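Local coordinates for bifunctional protein PutA (Bradyrhizobium diazoefficiens, PDB 6BSN) that probably oxidises proline to glutamate in two steps, joining an FAD-dependent proline dehydrogenase and an NAD-dependent aldehyde dehydrogenase in one chain, at residues L275-D280 and K304-F309; N643-R648 and A978-V983. The protein carries 1 engineered substitution. All coordinates share one frame; numbering follows the deposited sequence.

How the contacts relate
Contact 1 (275-280 with 304-309) belongs to the proline dehydrogenase part of the chain and contact 2 (643-648 with 978-983) to the aldehyde dehydrogenase part. They follow one another in sequence and lie on opposite sides of the chain's centre, with centres about 74 Å apart and nearest atoms about 54 Å apart, so neither touches the other. Contact 1 joins two parallel strands of the flavin-binding barrel and carries Asp280 to the reduced FAD. Contact 2 is an antiparallel pair away from the NAD(+) site and the predicted catalytic residues of the aldehyde dehydrogenase; it lines one remote proline site and reaches a second subunit. A further bound proline lies about 10 Å from the side chain of Glu980.

Contact 1 of 2, residues L275-D280 and K304-F309. With FDA (dihydroflavine-adenine dinucleotide), chain C.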
ATOM      1  N   LEU A 275      51.148  22.922  36.859  1.00 31.40           N
ATOM      2  CA  LEU A 275      49.753  22.545  36.652  1.00 27.65           C
ATOM      3  C   LEU A 275      49.586  21.720  35.374  1.00 28.90           C
ATOM      4  O   LEU A 275      50.433  21.725  34.488  1.00 28.27           O
ATOM      5  CB  LEU A 275      48.870  23.790  36.561  1.00 24.40           C
ATOM      6  CG  LEU A 275      48.815  24.717  37.793  1.00 24.88           C
ATOM      7  CD1 LEU A 275      47.802  25.824  37.537  1.00 29.99           C
ATOM      8  CD2 LEU A 275      48.444  23.937  39.061  1.00 24.59           C
ATOM      9  N   ASN A 276      48.457  21.024  35.286  1.00 26.15           N
ATOM     10  CA  ASN A 276      47.992  20.462  34.022  1.00 24.56           C
ATOM     11  C   ASN A 276      47.290  21.562  33.223  1.00 31.07           C
ATOM     12  O   ASN A 276      46.288  22.122  33.681  1.00 35.46           O
ATOM     13  CB  ASN A 276      47.051  19.283  34.295  1.00 23.74           C
ATOM     14  CG  ASN A 276      46.456  18.656  32.994  1.00 33.08           C
ATOM     15  OD1 ASN A 276      45.325  18.179  32.999  1.00 33.58           O
ATOM     16  ND2 ASN A 276      47.217  18.668  31.899  1.00 26.94           N
ATOM     17  N   PHE A 277      47.795  21.857  32.024  1.00 27.81           N
ATOM     18  CA  PHE A 277      47.299  22.940  31.176  1.00 25.54           C
ATOM     19  C   PHE A 277      46.773  22.355  29.859  1.00 30.40           C
ATOM     20  O   PHE A 277      47.552  21.847  29.048  1.00 30.29           O
ATOM     21  CB  PHE A 277      48.428  23.957  30.950  1.00 28.67           C
ATOM     22  CG  PHE A 277      48.014  25.167  30.164  1.00 26.66           C
ATOM     23  CD1 PHE A 277      47.464  26.272  30.810  1.00 28.25           C
ATOM     24  CD2 PHE A 277      48.175  25.201  28.787  1.00 24.20           C
ATOM     25  CE1 PHE A 277      47.073  27.402  30.099  1.00 24.56           C
ATOM     26  CE2 PHE A 277      47.784  26.322  28.056  1.00 32.60           C
ATOM     27  CZ  PHE A 277      47.230  27.426  28.714  1.00 32.63           C
ATOM     28  N   THR A 278      45.460  22.441  29.622  1.00 27.94           N
ATOM     29  CA  THR A 278      44.816  21.700  28.536  1.00 24.37           C
ATOM     30  C   THR A 278      44.159  22.660  27.556  1.00 29.80           C
ATOM     31  O   THR A 278      43.289  23.449  27.944  1.00 28.82           O
ATOM     32  CB  THR A 278      43.745  20.722  29.067  1.00 24.76           C
ATOM     33  OG1 THR A 278      44.304  19.840  30.038  1.00 27.35           O
ATOM     34  CG2 THR A 278      43.201  19.872  27.928  1.00 30.73           C
ATOM     35  N   VAL A 279      44.530  22.553  26.281  1.00 32.66           N
ATOM     36  CA  VAL A 279      43.827  23.259  25.208  1.00 26.89           C
ATOM     37  C   VAL A 279      42.612  22.442  24.746  1.00 28.12           C
ATOM     38  O   VAL A 279      42.739  21.337  24.197  1.00 26.50           O
ATOM     39  CB  VAL A 279      44.775  23.557  24.036  1.00 28.05           C
ATOM     40  CG1 VAL A 279      44.064  24.398  22.980  1.00 21.86           C
ATOM     41  CG2 VAL A 279      46.048  24.281  24.551  1.00 26.45           C
ATOM     42  N   ASP A 280      41.428  22.994  24.954  1.00 29.65           N
ATOM     43  CA  ASP A 280      40.204  22.336  24.531  1.00 30.02           C
ATOM     44  C   ASP A 280      40.145  22.213  23.008  1.00 26.05           C
ATOM     45  O   ASP A 280      40.801  22.951  22.271  1.00 31.04           O
ATOM     46  CB  ASP A 280      38.996  23.115  25.054  1.00 35.65           C
ATOM     47  CG  ASP A 280      38.795  22.959  26.571  1.00 35.68           C
ATOM     48  OD1 ASP A 280      39.494  22.139  27.216  1.00 30.14           O
ATOM     49  OD2 ASP A 280      37.918  23.668  27.105  1.00 28.40           O
ATOM     50  N   LYS A 304      60.179  23.473  28.416  1.00 38.43           N
ATOM     51  CA  LYS A 304      60.908  22.264  28.789  1.00 41.09           C
ATOM     52  C   LYS A 304      60.743  21.981  30.281  1.00 42.37           C
ATOM     53  O   LYS A 304      60.490  22.883  31.089  1.00 36.77           O
ATOM     54  CB  LYS A 304      62.409  22.401  28.508  1.00 38.99           C
ATOM     55  CG  LYS A 304      62.802  22.628  27.057  1.00 35.00           C
ATOM     56  CD  LYS A 304      64.317  22.960  26.963  1.00 42.09           C
ATOM     57  CE  LYS A 304      64.801  22.984  25.511  1.00 45.61           C
ATOM     58  NZ  LYS A 304      64.803  21.629  24.861  1.00 47.33           N
ATOM     59  N   GLY A 305      60.920  20.710  30.648  1.00 42.76           N
ATOM     60  CA  GLY A 305      60.957  20.345  32.058  1.00 45.34           C
ATOM     61  C   GLY A 305      59.630  20.408  32.787  1.00 44.54           C
ATOM     62  O   GLY A 305      59.606  20.482  34.020  1.00 46.51           O
ATOM     63  N   TRP A 306      58.521  20.385  32.059  1.00 34.85           N
ATOM     64  CA  TRP A 306      57.198  20.444  32.655  1.00 31.62           C
ATOM     65  C   TRP A 306      56.305  19.484  31.891  1.00 31.26           C
ATOM     66  O   TRP A 306      56.269  19.538  30.663  1.00 35.15           O
ATOM     67  CB  TRP A 306      56.655  21.879  32.613  1.00 33.72           C
ATOM     68  CG  TRP A 306      55.148  22.029  32.790  1.00 36.28           C
ATOM     69  CD1 TRP A 306      54.399  21.620  33.847  1.00 26.80           C
ATOM     70  CD2 TRP A 306      54.246  22.671  31.883  1.00 32.12           C
ATOM     71  NE1 TRP A 306      53.079  21.956  33.649  1.00 34.73           N
ATOM     72  CE2 TRP A 306      52.962  22.600  32.448  1.00 32.61           C
ATOM     73  CE3 TRP A 306      54.402  23.295  30.645  1.00 32.94           C
ATOM     74  CZ2 TRP A 306      51.845  23.135  31.826  1.00 31.71           C
ATOM     75  CZ3 TRP A 306      53.287  23.818  30.023  1.00 25.99           C
ATOM     76  CH2 TRP A 306      52.028  23.741  30.615  1.00 29.46           C
ATOM     77  N   ASP A 307      55.612  18.599  32.607  1.00 33.28           N
ATOM     78  CA  ASP A 307      54.881  17.491  31.997  1.00 33.69           C
ATOM     79  C   ASP A 307      53.369  17.728  31.929  1.00 35.76           C
ATOM     80  O   ASP A 307      52.614  16.795  31.630  1.00 31.91           O
ATOM     81  CB  ASP A 307      55.158  16.178  32.752  1.00 34.50           C
ATOM     82  CG  ASP A 307      56.660  15.834  32.858  1.00 40.47           C
ATOM     83  OD1 ASP A 307      57.475  16.283  32.021  1.00 40.32           O
ATOM     84  OD2 ASP A 307      57.020  15.064  33.776  1.00 40.18           O
ATOM     85  N   GLY A 308      52.906  18.955  32.155  1.00 36.18           N
ATOM     86  CA  GLY A 308      51.484  19.215  32.202  1.00 29.68           C
ATOM     87  C   GLY A 308      50.840  19.826  30.972  1.00 30.84           C
ATOM     88  O   GLY A 308      49.614  19.993  30.962  1.00 31.49           O
ATOM     89  N   PHE A 309      51.606  20.175  29.941  1.00 28.25           N
ATOM     90  CA  PHE A 309      51.004  20.771  28.753  1.00 27.23           C
ATOM     91  C   PHE A 309      50.201  19.729  28.006  1.00 25.10           C
ATOM     92  O   PHE A 309      50.629  18.578  27.882  1.00 30.15           O
ATOM     93  CB  PHE A 309      52.054  21.344  27.800  1.00 28.20           C
ATOM     94  CG  PHE A 309      51.454  22.086  26.636  1.00 31.18           C
ATOM     95  CD1 PHE A 309      51.211  23.444  26.717  1.00 30.51           C
ATOM     96  CD2 PHE A 309      51.122  21.427  25.463  1.00 35.35           C
ATOM     97  CE1 PHE A 309      50.642  24.138  25.648  1.00 32.85           C
ATOM     98  CE2 PHE A 309      50.533  22.121  24.396  1.00 35.64           C
ATOM     99  CZ  PHE A 309      50.303  23.479  24.499  1.00 34.25           C
TER
HETATM  100  PA  FDA C2001      27.991   9.586  25.542  1.00 27.47           P
HETATM  101  O1A FDA C2001      26.461   9.491  25.802  1.00 28.61           O
HETATM  102  O2A FDA C2001      28.788   8.406  25.506  1.00 23.85           O
HETATM  103  O5B FDA C2001      28.419  10.062  24.205  1.00 27.24           O
HETATM  104  C5B FDA C2001      27.816  11.233  23.668  1.00 30.82           C
HETATM  105  C4B FDA C2001      28.589  11.704  22.439  1.00 29.98           C
HETATM  106  O4B FDA C2001      28.442  10.837  21.347  1.00 29.85           O
HETATM  107  C3B FDA C2001      28.197  13.038  21.890  1.00 31.94           C
HETATM  108  O3B FDA C2001      28.730  14.049  22.638  1.00 27.41           O
HETATM  109  C2B FDA C2001      28.763  12.987  20.530  1.00 30.09           C
HETATM  110  O2B FDA C2001      30.109  13.330  20.546  1.00 28.59           O
HETATM  111  C1B FDA C2001      28.593  11.549  20.165  1.00 26.46           C
HETATM  112  N9A FDA C2001      27.443  11.290  19.314  1.00 31.17           N
HETATM  113  C8A FDA C2001      26.095  11.419  19.616  1.00 25.31           C
HETATM  114  N7A FDA C2001      25.377  11.091  18.552  1.00 25.32           N
HETATM  115  C5A FDA C2001      26.228  10.735  17.508  1.00 25.15           C
HETATM  116  C6A FDA C2001      26.054  10.315  16.203  1.00 25.98           C
HETATM  117  N6A FDA C2001      24.734  10.157  15.657  1.00 26.53           N
HETATM  118  N1A FDA C2001      27.116  10.039  15.431  1.00 26.70           N
HETATM  119  C2A FDA C2001      28.376  10.172  15.893  1.00 30.01           C
HETATM  120  N3A FDA C2001      28.578  10.577  17.175  1.00 28.68           N
HETATM  121  C4A FDA C2001      27.556  10.855  17.983  1.00 26.20           C
HETATM  122  N1  FDA C2001      34.161  17.981  23.953  1.00 32.42           N
HETATM  123  C2  FDA C2001      34.880  18.637  22.907  1.00 25.10           C
HETATM  124  O2  FDA C2001      34.348  18.576  21.644  1.00 33.01           O
HETATM  125  N3  FDA C2001      36.094  19.321  23.185  1.00 29.24           N
HETATM  126  C4  FDA C2001      36.591  19.348  24.504  1.00 28.07           C
HETATM  127  O4  FDA C2001      37.762  19.993  24.805  1.00 30.60           O
HETATM  128  C4X FDA C2001      35.843  18.655  25.590  1.00 27.55           C
HETATM  129  N5  FDA C2001      36.322  18.714  26.942  1.00 26.01           N
HETATM  130  C5X FDA C2001      35.680  17.863  27.932  1.00 29.60           C
HETATM  131  C6  FDA C2001      36.293  17.757  29.296  1.00 19.97           C
HETATM  132  C7  FDA C2001      35.697  16.869  30.232  1.00 26.40           C
HETATM  133  C7M FDA C2001      36.301  16.749  31.604  1.00 24.99           C
HETATM  134  C8  FDA C2001      34.539  16.095  29.881  1.00 27.26           C
HETATM  135  C8M FDA C2001      33.884  15.143  30.853  1.00 31.60           C
HETATM  136  C9  FDA C2001      33.970  16.207  28.594  1.00 29.55           C
HETATM  137  C9A FDA C2001      34.578  17.127  27.607  1.00 29.08           C
HETATM  138  N10 FDA C2001      33.940  17.307  26.318  1.00 31.23           N
HETATM  139  C10 FDA C2001      34.675  18.002  25.303  1.00 30.22           C
HETATM  140  C1' FDA C2001      32.574  16.834  26.025  1.00 32.05           C
HETATM  141  C2' FDA C2001      32.607  15.483  25.332  1.00 33.34           C
HETATM  142  O2' FDA C2001      33.152  15.606  24.066  1.00 32.24           O
HETATM  143  C3' FDA C2001      31.212  14.890  25.225  1.00 38.19           C
HETATM  144  O3' FDA C2001      30.460  15.797  24.531  1.00 37.95           O
HETATM  145  C4' FDA C2001      30.475  14.606  26.536  1.00 38.80           C
HETATM  146  O4' FDA C2001      31.371  14.333  27.560  1.00 34.70           O
HETATM  147  C5' FDA C2001      29.535  13.416  26.390  1.00 40.88           C
HETATM  148  O5' FDA C2001      30.226  12.280  25.905  1.00 38.10           O
HETATM  149  P   FDA C2001      30.287  10.872  26.681  1.00 32.95           P
HETATM  150  O1P FDA C2001      31.490   9.912  26.415  1.00 42.57           O
HETATM  151  O2P FDA C2001      30.089  11.377  28.153  1.00 22.44           O
HETATM  152  O3P FDA C2001      28.721  10.411  26.547  1.00 31.76           O
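Gly308 O takes two hydrogen bonds, from Phe277 N at 2.8 Å and from Asn276 ND2 at 2.9 Å. The donors arrive from opposite faces of the carbonyl plane, Phe277 N standing well above it and Asn276 ND2 tilted from it by 23°. With CG anti to the backbone N (chi1 178°), the Asn276 amide can reach this oxygen nearly in its own plane, while its OD1 accepts from Gln393; both ends of the amide are thus engaged. One residue earlier, Leu275 O accepts from Trp306 NE1 at 2.8 Å, the indole N-H pointing from the ring edge and lying in the carbonyl plane. Having no side chain, Gly308 can bring its CA against the same oxygen, a CA-H...O contact of 3.6 Å. Together they fasten strand 276-279 and the residue before it to the loop that leads into strand 309-314, the neighbouring parallel strand of the proline dehydrogenase TIM barrel, linked through helix 287-298 as a beta-alpha-beta unit. On the side facing helices 252-272 and 204-223, Phe277 CB meets the indole edge at Trp306 CZ2, 3.6 Å away. The Phe277 and Phe309 rings meet obliquely, CD2 of the former 4.1 Å from CD1 of the latter, and Val279 CG2 touches Phe309 CZ. Toward the flavin, Asp280 forms salt bridges with Lys239 and Arg341, and its CB approaches FDA O4 to 3.4 Å.

Contact 2 of 2, residues N643-R648 and A978-V983; sequences NALTMR and ATEQTV. With PRO (proline), chain E.
Arg648 and Thr979 pair through two backbone hydrogen bonds, each 2.9 Å: Arg648 N to Thr979 O and Thr979 N to Arg648 O. The same antiparallel pattern recurs at Thr646 with Gln981 and at Ala644 with Val983, alternating with non-hydrogen-bonded pairs. From CB, the Arg648 side chain leaves on the face shared with Thr979 and Gln981. Its CG sits between the backbone N and the carbonyl carbon (chi1 48°), alongside Thr979 CG2 at 4.1 Å. CD comes next to Gln981 OE1, at 3.7 Å, and a bend at chi3 (-67°) turns the guanidinium so that NH2 donates edge-on to that OE1 at 2.9 Å. The guanidinium and amide planes stand 76° apart. NH1 goes on to Asp933 O of the second subunit, as Gln981 NE2 bonds to Val937 O of that subunit. Cutting Arg648 back to alanine is likely to leave Gln981 OE1 and the Asp933 carbonyl short of a donor and to open a gap beside Thr979 CG2. On the other face, Met647 and Glu980 run side by side toward a bound proline: Met647 SD lies 3.7 Å from its CD, and Glu980 CG borders its ring, while Ala978 O accepts from its N at 2.9 Å. Glu980 OE2 is taken by Lys967 N of the second subunit. Thr982 and Val983 pair with a strand of that subunit, extending the sheet across the interface, consistent with the oligomerisation arm of aldehyde dehydrogenases. Backbone bonds thus set the register within the chain, while polar tips and the sheet edge together bind the second subunit.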
ATOM      1  N   ASN A 643     -10.599  18.607 -20.676  1.00 30.16           N
ATOM      2  CA  ASN A 643     -10.155  19.949 -20.335  1.00 30.70           C
ATOM      3  C   ASN A 643      -8.744  19.863 -19.787  1.00 31.43           C
ATOM      4  O   ASN A 643      -8.511  19.173 -18.793  1.00 36.17           O
ATOM      5  CB  ASN A 643     -11.099  20.595 -19.320  1.00 27.42           C
ATOM      6  CG  ASN A 643     -12.456  20.872 -19.904  1.00 30.26           C
ATOM      7  OD1 ASN A 643     -12.671  21.944 -20.467  1.00 31.65           O
ATOM      8  ND2 ASN A 643     -13.380  19.909 -19.799  1.00 28.38           N
ATOM      9  N   ALA A 644      -7.804  20.547 -20.445  1.00 28.68           N
ATOM     10  CA  ALA A 644      -6.392  20.475 -20.109  1.00 26.54           C
ATOM     11  C   ALA A 644      -5.837  21.878 -19.949  1.00 28.56           C
ATOM     12  O   ALA A 644      -6.032  22.734 -20.816  1.00 30.93           O
ATOM     13  CB  ALA A 644      -5.599  19.710 -21.177  1.00 32.78           C
ATOM     14  N   LEU A 645      -5.144  22.108 -18.844  1.00 25.80           N
ATOM     15  CA  LEU A 645      -4.525  23.393 -18.552  1.00 25.29           C
ATOM     16  C   LEU A 645      -3.024  23.256 -18.738  1.00 34.91           C
ATOM     17  O   LEU A 645      -2.421  22.286 -18.268  1.00 26.43           O
ATOM     18  CB  LEU A 645      -4.850  23.857 -17.133  1.00 26.27           C
ATOM     19  CG  LEU A 645      -4.314  25.224 -16.720  1.00 28.60           C
ATOM     20  CD1 LEU A 645      -4.973  26.336 -17.545  1.00 28.54           C
ATOM     21  CD2 LEU A 645      -4.532  25.445 -15.226  1.00 34.74           C
ATOM     22  N   THR A 646      -2.436  24.205 -19.463  1.00 31.28           N
ATOM     23  CA  THR A 646      -1.006  24.256 -19.702  1.00 26.79           C
ATOM     24  C   THR A 646      -0.526  25.674 -19.446  1.00 30.93           C
ATOM     25  O   THR A 646      -1.314  26.597 -19.206  1.00 29.45           O
ATOM     26  CB  THR A 646      -0.651  23.834 -21.138  1.00 32.06           C
ATOM     27  OG1 THR A 646      -1.541  24.469 -22.070  1.00 35.51           O
ATOM     28  CG2 THR A 646      -0.711  22.305 -21.326  1.00 31.38           C
ATOM     29  N   MET A 647       0.780  25.850 -19.534  1.00 26.66           N
ATOM     30  CA  MET A 647       1.388  27.162 -19.450  1.00 26.12           C
ATOM     31  C   MET A 647       2.435  27.253 -20.544  1.00 31.93           C
ATOM     32  O   MET A 647       3.146  26.286 -20.805  1.00 32.06           O
ATOM     33  CB  MET A 647       2.016  27.390 -18.069  1.00 26.94           C
ATOM     34  CG  MET A 647       1.004  27.688 -16.983  1.00 36.05           C
ATOM     35  SD  MET A 647       1.812  28.182 -15.454  1.00 44.79           S
ATOM     36  CE  MET A 647       2.221  26.569 -14.785  1.00 43.70           C
ATOM     37  N   ARG A 648       2.527  28.402 -21.195  1.00 27.02           N
ATOM     38  CA  ARG A 648       3.481  28.532 -22.283  1.00 30.56           C
ATOM     39  C   ARG A 648       4.176  29.878 -22.194  1.00 28.35           C
ATOM     40  O   ARG A 648       3.713  30.799 -21.514  1.00 27.01           O
ATOM     41  CB  ARG A 648       2.802  28.332 -23.652  1.00 36.42           C
ATOM     42  CG  ARG A 648       1.517  29.106 -23.860  1.00 38.66           C
ATOM     43  CD  ARG A 648       0.702  28.528 -25.050  1.00 45.55           C
ATOM     44  NE  ARG A 648       1.339  28.695 -26.359  1.00 45.47           N
ATOM     45  CZ  ARG A 648       0.975  28.049 -27.478  1.00 51.11           C
ATOM     46  NH1 ARG A 648       1.614  28.283 -28.623  1.00 53.42           N
ATOM     47  NH2 ARG A 648      -0.007  27.148 -27.466  1.00 43.11           N
ATOM     48  N   ALA A 978       5.022  32.991 -17.620  1.00 25.59           N
ATOM     49  CA  ALA A 978       4.260  32.182 -18.553  1.00 30.00           C
ATOM     50  C   ALA A 978       2.834  32.697 -18.585  1.00 29.76           C
ATOM     51  O   ALA A 978       2.431  33.512 -17.754  1.00 27.73           O
ATOM     52  CB  ALA A 978       4.286  30.688 -18.175  1.00 25.11           C
ATOM     53  N   THR A 979       2.072  32.214 -19.566  1.00 28.63           N
ATOM     54  CA  THR A 979       0.648  32.468 -19.638  1.00 30.10           C
ATOM     55  C   THR A 979      -0.066  31.124 -19.708  1.00 26.73           C
ATOM     56  O   THR A 979       0.505  30.137 -20.168  1.00 25.15           O
ATOM     57  CB  THR A 979       0.306  33.376 -20.853  1.00 36.45           C
ATOM     58  OG1 THR A 979      -1.050  33.827 -20.766  1.00 39.02           O
ATOM     59  CG2 THR A 979       0.510  32.654 -22.164  1.00 26.19           C
ATOM     60  N   GLU A 980      -1.300  31.082 -19.218  1.00 29.27           N
ATOM     61  CA  GLU A 980      -2.058  29.841 -19.139  1.00 29.73           C
ATOM     62  C   GLU A 980      -2.838  29.587 -20.426  1.00 29.07           C
ATOM     63  O   GLU A 980      -3.240  30.521 -21.119  1.00 29.59           O
ATOM     64  CB  GLU A 980      -3.051  29.891 -17.985  1.00 24.72           C
ATOM     65  CG  GLU A 980      -2.463  30.008 -16.594  1.00 29.90           C
ATOM     66  CD  GLU A 980      -3.514  30.478 -15.604  1.00 30.70           C
ATOM     67  OE1 GLU A 980      -4.192  29.624 -15.007  1.00 32.81           O
ATOM     68  OE2 GLU A 980      -3.711  31.702 -15.463  1.00 30.82           O
ATOM     69  N   GLN A 981      -3.107  28.311 -20.708  1.00 27.64           N
ATOM     70  CA  GLN A 981      -3.949  27.953 -21.842  1.00 30.88           C
ATOM     71  C   GLN A 981      -4.850  26.791 -21.460  1.00 34.85           C
ATOM     72  O   GLN A 981      -4.381  25.761 -20.965  1.00 35.85           O
ATOM     73  CB  GLN A 981      -3.104  27.596 -23.067  1.00 31.30           C
ATOM     74  CG  GLN A 981      -3.904  27.192 -24.272  1.00 36.85           C
ATOM     75  CD  GLN A 981      -3.100  27.330 -25.535  1.00 42.42           C
ATOM     76  OE1 GLN A 981      -2.298  26.464 -25.858  1.00 34.58           O
ATOM     77  NE2 GLN A 981      -3.296  28.441 -26.252  1.00 44.86           N
ATOM     78  N   THR A 982      -6.140  26.958 -21.683  1.00 30.54           N
ATOM     79  CA  THR A 982      -7.091  25.878 -21.511  1.00 26.81           C
ATOM     80  C   THR A 982      -7.462  25.355 -22.894  1.00 32.46           C
ATOM     81  O   THR A 982      -7.732  26.145 -23.803  1.00 31.58           O
ATOM     82  CB  THR A 982      -8.329  26.364 -20.766  1.00 26.79           C
ATOM     83  OG1 THR A 982      -7.920  27.025 -19.568  1.00 26.36           O
ATOM     84  CG2 THR A 982      -9.243  25.208 -20.422  1.00 29.90           C
ATOM     85  N   VAL A 983      -7.421  24.035 -23.065  1.00 32.44           N
ATOM     86  CA  VAL A 983      -7.916  23.375 -24.268  1.00 28.28           C
ATOM     87  C   VAL A 983      -9.077  22.483 -23.853  1.00 41.31           C
ATOM     88  O   VAL A 983      -8.914  21.577 -23.021  1.00 34.08           O
ATOM     89  CB  VAL A 983      -6.831  22.561 -24.988  1.00 28.45           C
ATOM     90  CG1 VAL A 983      -7.477  21.719 -26.127  1.00 29.18           C
ATOM     91  CG2 VAL A 983      -5.751  23.457 -25.516  1.00 28.43           C
TER
HETATM   92  N   PRO E2003       1.164  33.181 -15.203  0.89 37.79           N
HETATM   93  CA  PRO E2003       0.156  33.797 -14.366  0.89 44.90           C
HETATM   94  C   PRO E2003       0.780  34.937 -13.536  0.89 62.40           C
HETATM   95  O   PRO E2003       0.809  34.886 -12.269  0.89 65.42           O
HETATM   96  CB  PRO E2003      -0.463  32.743 -13.482  0.89 36.53           C
HETATM   97  CG  PRO E2003      -0.030  31.421 -14.087  0.89 32.55           C
HETATM   98  CD  PRO E2003       0.834  31.797 -15.329  0.89 33.91           C
HETATM   99  OXT PRO E2003       1.266  35.923 -14.156  0.89 67.36           O
HETATM  100  O   HOH W   1      -3.767  23.460 -22.621  1.00 31.23           O